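Local structure of delta toxin (Clostridium perfringens, 2YGT) at residues Q163-T167 against N168-S172; E280-E284 against K285-R289; F211-D214 against Y215-S218. The protein is a haemolytic beta-pore-forming toxin, related to the leukocidins and haemolysins, that probably assembles into a membrane-spanning pore in target cells. All coordinates share one frame; numbering follows the deposited sequence.

Contact 1. Residues Q163-T167 against N168-S172; sequences QTNDT and NSIAS. With ZN (zinc ion), chain C.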
loop_
_atom_site.group_PDB
_atom_site.type_symbol
_atom_site.label_atom_id
_atom_site.label_comp_id
_atom_site.label_asym_id
_atom_site.label_seq_id
_atom_site.Cartn_x
_atom_site.Cartn_y
_atom_site.Cartn_z
ATOM N N GLN A 163 8.654 2.662 4.351
ATOM C CA GLN A 163 9.220 2.453 3.026
ATOM C C GLN A 163 10.572 1.770 3.159
ATOM O O GLN A 163 11.536 2.364 3.643
ATOM C CB GLN A 163 9.349 3.766 2.249
ATOM C CG GLN A 163 9.854 3.557 0.826
ATOM C CD GLN A 163 9.591 4.743 -0.077
ATOM O OE1 GLN A 163 10.072 5.847 0.172
ATOM N NE2 GLN A 163 8.837 4.516 -1.145
ATOM N N THR A 164 10.635 0.516 2.735
ATOM C CA THR A 164 11.832 -0.291 2.918
ATOM C C THR A 164 12.785 -0.159 1.733
ATOM O O THR A 164 13.982 -0.407 1.858
ATOM C CB THR A 164 11.465 -1.766 3.140
ATOM O OG1 THR A 164 10.658 -2.227 2.048
ATOM C CG2 THR A 164 10.678 -1.917 4.437
ATOM N N ASN A 165 12.251 0.235 0.585
ATOM C CA ASN A 165 13.079 0.499 -0.583
ATOM C C ASN A 165 12.625 1.760 -1.296
ATOM O O ASN A 165 11.430 1.979 -1.485
ATOM C CB ASN A 165 13.062 -0.690 -1.543
ATOM C CG ASN A 165 13.901 -1.848 -1.049
ATOM O OD1 ASN A 165 15.128 -1.803 -1.100
ATOM N ND2 ASN A 165 13.240 -2.899 -0.573
ATOM N N ASP A 166 13.586 2.585 -1.693
ATOM C CA ASP A 166 13.291 3.847 -2.353
ATOM C C ASP A 166 14.401 4.211 -3.336
ATOM O O ASP A 166 15.237 5.065 -3.047
ATOM C CB ASP A 166 13.127 4.950 -1.305
ATOM C CG ASP A 166 12.718 6.277 -1.907
ATOM O OD1 ASP A 166 12.098 6.289 -2.992
ATOM O OD2 ASP A 166 13.013 7.313 -1.282
ATOM N N THR A 167 14.414 3.549 -4.490
ATOM C CA THR A 167 15.426 3.818 -5.508
ATOM C C THR A 167 14.796 4.032 -6.878
ATOM O O THR A 167 13.576 3.989 -7.028
ATOM C CB THR A 167 16.450 2.665 -5.623
ATOM O OG1 THR A 167 15.869 1.580 -6.360
ATOM C CG2 THR A 167 16.881 2.180 -4.246
ATOM N N ASN A 168 15.643 4.265 -7.876
ATOM C CA ASN A 168 15.188 4.402 -9.252
ATOM C C ASN A 168 14.563 3.114 -9.767
ATOM O O ASN A 168 13.768 3.131 -10.707
ATOM C CB ASN A 168 16.353 4.798 -10.157
ATOM C CG ASN A 168 16.771 6.240 -9.970
ATOM O OD1 ASN A 168 15.967 7.085 -9.571
ATOM N ND2 ASN A 168 18.031 6.531 -10.263
ATOM N N SER A 169 14.921 1.998 -9.138
ATOM C CA SER A 169 14.494 0.685 -9.605
ATOM C C SER A 169 13.303 0.117 -8.837
ATOM O O SER A 169 12.564 -0.714 -9.368
ATOM C CB SER A 169 15.660 -0.302 -9.545
ATOM O OG SER A 169 16.768 0.180 -10.282
ATOM N N ILE A 170 13.116 0.551 -7.594
ATOM C CA ILE A 170 12.059 -0.024 -6.769
ATOM C C ILE A 170 11.609 0.855 -5.604
ATOM O O ILE A 170 12.417 1.506 -4.940
ATOM C CB ILE A 170 12.466 -1.415 -6.223
ATOM C CG1 ILE A 170 11.301 -2.067 -5.479
ATOM C CG2 ILE A 170 13.673 -1.301 -5.307
ATOM C CD1 ILE A 170 11.566 -3.502 -5.074
ATOM N N ALA A 171 10.301 0.870 -5.374
ATOM C CA ALA A 171 9.728 1.466 -4.177
ATOM C C ALA A 171 8.973 0.378 -3.426
ATOM O O ALA A 171 8.122 -0.297 -4.003
ATOM C CB ALA A 171 8.798 2.607 -4.547
ATOM N N SER A 172 9.292 0.208 -2.145
ATOM C CA SER A 172 8.725 -0.871 -1.343
ATOM C C SER A 172 8.160 -0.371 -0.018
ATOM O O SER A 172 8.755 0.488 0.633
ATOM C CB SER A 172 9.793 -1.923 -1.063
ATOM O OG SER A 172 10.469 -2.271 -2.249
HETATM ZN ZN ZN C . 11.949 9.268 -1.289
HETATM O O HOH W 1 9.779 8.189 -0.852
HETATM O O HOH W 2 12.195 9.361 1.019
HETATM O O HOH W 3 11.113 11.530 -1.377
#

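Contact 2. Residues E280-E284 against K285-R289; sequences ELDWE and KHTIR. With ZN (zinc ion), chain B.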
loop_
_atom_site.group_PDB
_atom_site.type_symbol
_atom_site.label_atom_id
_atom_site.label_comp_id
_atom_site.label_asym_id
_atom_site.label_seq_id
_atom_site.Cartn_x
_atom_site.Cartn_y
_atom_site.Cartn_z
ATOM N N GLU A 280 2.660 -2.900 -18.532
ATOM C CA GLU A 280 3.427 -2.162 -19.526
ATOM C C GLU A 280 2.891 -0.746 -19.663
ATOM O O GLU A 280 1.678 -0.535 -19.729
ATOM C CB GLU A 280 3.408 -2.855 -20.891
ATOM C CG GLU A 280 4.294 -2.154 -21.921
ATOM C CD GLU A 280 4.342 -2.864 -23.264
ATOM O OE1 GLU A 280 3.392 -2.709 -24.062
ATOM O OE2 GLU A 280 5.333 -3.578 -23.524
ATOM N N LEU A 281 3.806 0.217 -19.692
ATOM C CA LEU A 281 3.457 1.606 -19.947
ATOM C C LEU A 281 3.756 1.975 -21.395
ATOM O O LEU A 281 4.887 1.842 -21.864
ATOM C CB LEU A 281 4.218 2.546 -19.009
ATOM C CG LEU A 281 3.682 2.743 -17.590
ATOM C CD1 LEU A 281 3.891 1.495 -16.750
ATOM C CD2 LEU A 281 4.359 3.935 -16.941
ATOM N N ASP A 282 2.730 2.426 -22.103
ATOM C CA ASP A 282 2.922 2.975 -23.433
ATOM C C ASP A 282 2.903 4.497 -23.319
ATOM O O ASP A 282 1.847 5.104 -23.148
ATOM C CB ASP A 282 1.836 2.473 -24.387
ATOM C CG ASP A 282 2.175 2.730 -25.841
ATOM O OD1 ASP A 282 2.692 3.825 -26.148
ATOM O OD2 ASP A 282 1.925 1.837 -26.679
ATOM N N TRP A 283 4.083 5.103 -23.391
ATOM C CA TRP A 283 4.220 6.542 -23.195
ATOM C C TRP A 283 3.733 7.349 -24.396
ATOM O O TRP A 283 3.549 8.561 -24.300
ATOM C CB TRP A 283 5.672 6.905 -22.880
ATOM C CG TRP A 283 6.193 6.288 -21.615
ATOM C CD1 TRP A 283 6.440 4.965 -21.388
ATOM C CD2 TRP A 283 6.550 6.972 -20.409
ATOM N NE1 TRP A 283 6.924 4.782 -20.114
ATOM C CE2 TRP A 283 6.999 6.003 -19.491
ATOM C CE3 TRP A 283 6.529 8.316 -20.014
ATOM C CZ2 TRP A 283 7.422 6.329 -18.206
ATOM C CZ3 TRP A 283 6.952 8.639 -18.735
ATOM C CH2 TRP A 283 7.392 7.652 -17.848
ATOM N N GLU A 284 3.531 6.682 -25.528
ATOM C CA GLU A 284 3.017 7.361 -26.715
ATOM C C GLU A 284 1.498 7.383 -26.695
ATOM O O GLU A 284 0.879 8.424 -26.919
ATOM C CB GLU A 284 3.512 6.691 -27.998
ATOM C CG GLU A 284 4.886 7.151 -28.466
ATOM C CD GLU A 284 5.284 6.537 -29.803
ATOM O OE1 GLU A 284 4.593 5.601 -30.262
ATOM O OE2 GLU A 284 6.288 6.990 -30.394
ATOM N N LYS A 285 0.901 6.230 -26.417
ATOM C CA LYS A 285 -0.551 6.107 -26.398
ATOM C C LYS A 285 -1.141 6.477 -25.040
ATOM O O LYS A 285 -2.360 6.508 -24.881
ATOM C CB LYS A 285 -0.971 4.685 -26.774
ATOM C CG LYS A 285 -0.488 4.224 -28.140
ATOM C CD LYS A 285 -0.902 2.783 -28.408
ATOM C CE LYS A 285 -0.287 2.258 -29.698
ATOM N NZ LYS A 285 1.200 2.211 -29.622
ATOM N N HIS A 286 -0.274 6.759 -24.071
ATOM C CA HIS A 286 -0.709 7.075 -22.710
ATOM C C HIS A 286 -1.573 5.970 -22.107
ATOM O O HIS A 286 -2.675 6.228 -21.623
ATOM C CB HIS A 286 -1.486 8.395 -22.674
ATOM C CG HIS A 286 -0.794 9.527 -23.366
ATOM N ND1 HIS A 286 -1.358 10.202 -24.428
ATOM C CD2 HIS A 286 0.411 10.103 -23.152
ATOM C CE1 HIS A 286 -0.531 11.147 -24.836
ATOM N NE2 HIS A 286 0.551 11.108 -24.077
ATOM N N THR A 287 -1.079 4.739 -22.141
ATOM C CA THR A 287 -1.840 3.620 -21.605
ATOM C C THR A 287 -1.010 2.796 -20.636
ATOM O O THR A 287 0.217 2.744 -20.730
ATOM C CB THR A 287 -2.363 2.682 -22.721
ATOM O OG1 THR A 287 -1.257 2.044 -23.374
ATOM C CG2 THR A 287 -3.193 3.456 -23.744
ATOM N N ILE A 288 -1.697 2.160 -19.697
ATOM C CA ILE A 288 -1.068 1.198 -18.809
ATOM C C ILE A 288 -1.856 -0.105 -18.899
ATOM O O ILE A 288 -3.067 -0.125 -18.684
ATOM C CB ILE A 288 -0.976 1.723 -17.348
ATOM C CG1 ILE A 288 -0.044 0.836 -16.522
ATOM C CG2 ILE A 288 -2.356 1.821 -16.710
ATOM C CD1 ILE A 288 0.390 1.449 -15.206
ATOM N N ARG A 289 -1.168 -1.183 -19.261
ATOM C CA ARG A 289 -1.817 -2.469 -19.494
ATOM C C ARG A 289 -1.068 -3.610 -18.816
ATOM O O ARG A 289 0.159 -3.677 -18.874
ATOM C CB ARG A 289 -1.898 -2.763 -20.998
ATOM C CG ARG A 289 -2.759 -1.812 -21.811
ATOM C CD ARG A 289 -2.731 -2.212 -23.280
ATOM N NE ARG A 289 -3.567 -1.360 -24.122
ATOM C CZ ARG A 289 -4.879 -1.518 -24.274
ATOM N NH1 ARG A 289 -5.514 -2.492 -23.631
ATOM N NH2 ARG A 289 -5.560 -0.697 -25.065
HETATM ZN ZN ZN B . 2.740 11.759 -23.925
HETATM O O HOH W 4 -0.045 -0.053 -22.175
HETATM O O HOH W 5 1.413 5.215 -30.623
#

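Contact 3. Residues F211-D214 against Y215-S218; sequences FTPD and YQLS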
loop_
_atom_site.group_PDB
_atom_site.type_symbol
_atom_site.label_atom_id
_atom_site.label_comp_id
_atom_site.label_asym_id
_atom_site.label_seq_id
_atom_site.Cartn_x
_atom_site.Cartn_y
_atom_site.Cartn_z
ATOM N N PHE A 211 -11.158 -14.673 21.424
ATOM C CA PHE A 211 -10.332 -13.720 20.692
ATOM C C PHE A 211 -11.006 -12.351 20.647
ATOM O O PHE A 211 -12.233 -12.253 20.628
ATOM C CB PHE A 211 -10.032 -14.219 19.277
ATOM C CG PHE A 211 -9.163 -15.446 19.238
ATOM C CD1 PHE A 211 -7.884 -15.422 19.770
ATOM C CD2 PHE A 211 -9.620 -16.617 18.661
ATOM C CE1 PHE A 211 -7.080 -16.547 19.734
ATOM C CE2 PHE A 211 -8.820 -17.746 18.619
ATOM C CZ PHE A 211 -7.549 -17.709 19.157
ATOM N N THR A 212 -10.196 -11.298 20.651
ATOM C CA THR A 212 -10.707 -9.934 20.568
ATOM C C THR A 212 -11.837 -9.840 19.551
ATOM O O THR A 212 -11.653 -10.177 18.382
ATOM C CB THR A 212 -9.599 -8.946 20.174
ATOM O OG1 THR A 212 -8.580 -8.946 21.181
ATOM C CG2 THR A 212 -10.163 -7.540 20.023
ATOM N N PRO A 213 -13.017 -9.386 20.000
ATOM C CA PRO A 213 -14.194 -9.250 19.135
ATOM C C PRO A 213 -13.875 -8.415 17.902
ATOM O O PRO A 213 -13.010 -7.541 17.959
ATOM C CB PRO A 213 -15.195 -8.515 20.033
ATOM C CG PRO A 213 -14.352 -7.924 21.143
ATOM C CD PRO A 213 -13.322 -8.968 21.376
ATOM N N ASP A 214 -14.569 -8.679 16.802
ATOM C CA ASP A 214 -14.275 -7.997 15.545
ATOM C C ASP A 214 -14.337 -6.475 15.644
ATOM O O ASP A 214 -13.531 -5.780 15.026
ATOM C CB ASP A 214 -15.180 -8.503 14.418
ATOM C CG ASP A 214 -14.680 -9.796 13.809
ATOM O OD1 ASP A 214 -13.894 -10.497 14.477
ATOM O OD2 ASP A 214 -15.065 -10.107 12.663
ATOM N N TYR A 215 -15.283 -5.955 16.421
ATOM C CA TYR A 215 -15.438 -4.507 16.525
ATOM C C TYR A 215 -14.261 -3.833 17.234
ATOM O O TYR A 215 -14.142 -2.610 17.225
ATOM C CB TYR A 215 -16.782 -4.125 17.168
ATOM C CG TYR A 215 -16.891 -4.357 18.664
ATOM C CD1 TYR A 215 -17.244 -5.601 19.172
ATOM C CD2 TYR A 215 -16.668 -3.322 19.566
ATOM C CE1 TYR A 215 -17.356 -5.813 20.536
ATOM C CE2 TYR A 215 -16.779 -3.523 20.931
ATOM C CZ TYR A 215 -17.121 -4.771 21.410
ATOM O OH TYR A 215 -17.231 -4.977 22.768
ATOM N N GLN A 216 -13.383 -4.636 17.827
ATOM C CA GLN A 216 -12.209 -4.103 18.515
ATOM C C GLN A 216 -10.898 -4.515 17.849
ATOM O O GLN A 216 -9.828 -4.383 18.439
ATOM C CB GLN A 216 -12.205 -4.520 19.988
ATOM C CG GLN A 216 -13.527 -4.292 20.699
ATOM C CD GLN A 216 -13.385 -4.263 22.209
ATOM O OE1 GLN A 216 -13.859 -5.161 22.906
ATOM N NE2 GLN A 216 -12.726 -3.231 22.722
ATOM N N LEU A 217 -10.986 -5.013 16.623
ATOM C CA LEU A 217 -9.801 -5.365 15.851
ATOM C C LEU A 217 -9.661 -4.430 14.659
ATOM O O LEU A 217 -10.658 -3.955 14.117
ATOM C CB LEU A 217 -9.887 -6.812 15.357
ATOM C CG LEU A 217 -9.592 -7.952 16.339
ATOM C CD1 LEU A 217 -10.133 -9.267 15.802
ATOM C CD2 LEU A 217 -8.101 -8.058 16.612
ATOM N N SER A 218 -8.425 -4.164 14.253
ATOM C CA SER A 218 -8.185 -3.399 13.038
ATOM C C SER A 218 -8.933 -4.037 11.872
ATOM O O SER A 218 -9.094 -5.256 11.825
ATOM C CB SER A 218 -6.692 -3.355 12.721
ATOM O OG SER A 218 -6.468 -2.838 11.421
HETATM O O HOH W 6 -12.452 -4.787 12.358
#

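Contact 1. Residues Q163-T167 against N168-S172
A backbone hydrogen bond joins Asn165 and Ser172 across the closed end of an antiparallel beta hairpin, where strand 159-166 turns back into strand 170-177. Ser172 N donates to Asn165 O at 2.9 Å. In a second bond Ser172 O takes Thr164 N at 2.8 Å; that donor stands 44° out of the carbonyl plane, and the hydrogen bond is bent. Thr164 and Asn165 thus both face Ser172, a classic beta bulge. Nearer the turn, Thr167 N donates to Ile170 O at 2.9 Å in an almost straight bond.

The turn itself is gripped by a side chain. With OG1 set between its own backbone N and carbonyl carbon (chi1 78°), Thr167 turns its hydroxyl oxygen inward, and OG1 accepts from Ser169 N at 3.0 Å and from Ile170 N at 3.2 Å.

Side-chain packing lies on the face shared by Asn165 and Ser172. Asn165 CB rests against Ser172 OG, to which Asn165 ND2 gives a weak bond; Ser172 OG also has a weak bond with Asp96. Ile170 CG2 touches Asn165 CB.

Metal binding occupies the other face, that of Asp166 and Ala171. Asp166 CG is anti to the backbone N (chi1 -176°), which sends the carboxylate out from the hairpin, and OD2 binds zinc at 2.2 Å with three waters. Water 1 of this shell donates to Gln163 OE1 at 2.6 Å. Ser111 bonds Gln163 NE2 and, weakly, Asp166 OD1.

Asp166 is therefore a first-shell ligand, and Gln163 a second-shell residue acting through water 1. With one protein oxygen and three waters among the atoms around it, the zinc is probably held less firmly than by a full protein shell, although Asp110, another known ligand of this site, lies nearby.

Contact 2. Residues E280-E284 against K285-R289
Asp282 and Lys285 form a salt bridge over the loop of an antiparallel beta hairpin, built from strand 263-282 and strand 287-291. Lys285 NZ meets Asp282 OD2 on its syn side at 3.1 Å, after a bend at the end of the lysine chain (chi4 63°) that turns the ammonium back toward this oxygen. The other oxygen, Asp282 OD1, accepts two backbone donors: Lys285 N at 3.0 Å, from well above the carboxylate plane, and Glu284 N, nearly along the C-O direction, which makes an Asx turn. Three bonds thus hold the carboxylate against the loop, and their donors would be expected to stabilise its negative charge. Water 5 links Lys285 NZ to Glu284 OE1.

Along the strands, Glu280 and Arg289 exchange two backbone hydrogen bonds, as do Asp282 and Thr287. His286 and Thr287 both face Asp282, a G1 beta bulge, and His286 has the positive phi (56°) expected at the first position of that bulge. Water 4 bridges Glu280 O and Thr287 OG1.

Packing divides between the two faces of the hairpin. Leu281 and Ile288 lie side by side, CD1 to CD1 at 3.8 Å; Leu281 continues onto Ile65 and Ile244, and the buried Trp283 bonds Ser242 through NE1. On the other face Thr287 OG1 touches Asp282 CB at 3.3 Å.

At the loop, the His286 ring stacks with Tyr32 and shares a zinc ion with Asp54. Glu284 O sits over the centre of one imidazole face, 3.7 Å above its plane, while His286 NE2 binds the zinc at 2.3 Å.

Contact 3. Residues F211-D214 against Y215-S218
Pro213 and Gln216 are joined by a backbone hydrogen bond in a tight turn at the protein surface. Gln216 N donates to Pro213 O at 2.9 Å, and Leu217 N follows with Asp214 O at 3.1 Å. Both donors stand well above the carbonyl planes they address, the second by 65°. Water 6 donates to Asp214 O and to Leu217 O, spanning the exit of the turn.

Side-chain contacts pad the turn on its flanks. Tyr215 CG lies between the backbone N and carbonyl carbon (chi1 74°), a setting that lays the ring beside the proline, with CE1 at 3.5 Å from Pro213 CB. Gln216 CG is placed over one face of the same ring, offset toward its rim, and Gln216 OE1 approaches Pro213 CG at 3.3 Å. The Thr212 and Gln216 side chains cross at about a right angle, with Thr212 CG2 at 3.6 Å from Gln216 CB. Leu217 folds back on Thr212, its CD1 at 3.1 Å from Thr212 O and its CD2 against Thr212 CB and CG2, and it continues onto Phe198 and Thr222.

Polar ends reach beyond the turn. Asp214 OD1 forms a salt bridge with Arg75, and Ser218 OG is hydrogen-bonded to Leu220 N, capping the helix, and to Pro157 O.

Two successive i to i+3 bonds through Asp214 and Tyr215 mark a short 3-10 turn, and Ser218 is the N-cap of helix 219-222 that follows.

In the fold
Contacts 1 and 2 are the closed ends of two beta hairpins that reach the same antiparallel sheet; their centres are about 22 Å apart and their nearest atoms about 10 Å. Each carries a zinc ligand, but the ions are different: one lies at Asp166 of contact 1, the other joins His286 of contact 2 to Asp54. Asp110, known with Asp166 as a ligand of the second zinc, has its side chain about 6 Å from that of Asp166. Contact 3 has no part in either site. It lies across the chain's centre from both, with centres about 33 Å from contact 1 and 43 Å from contact 2.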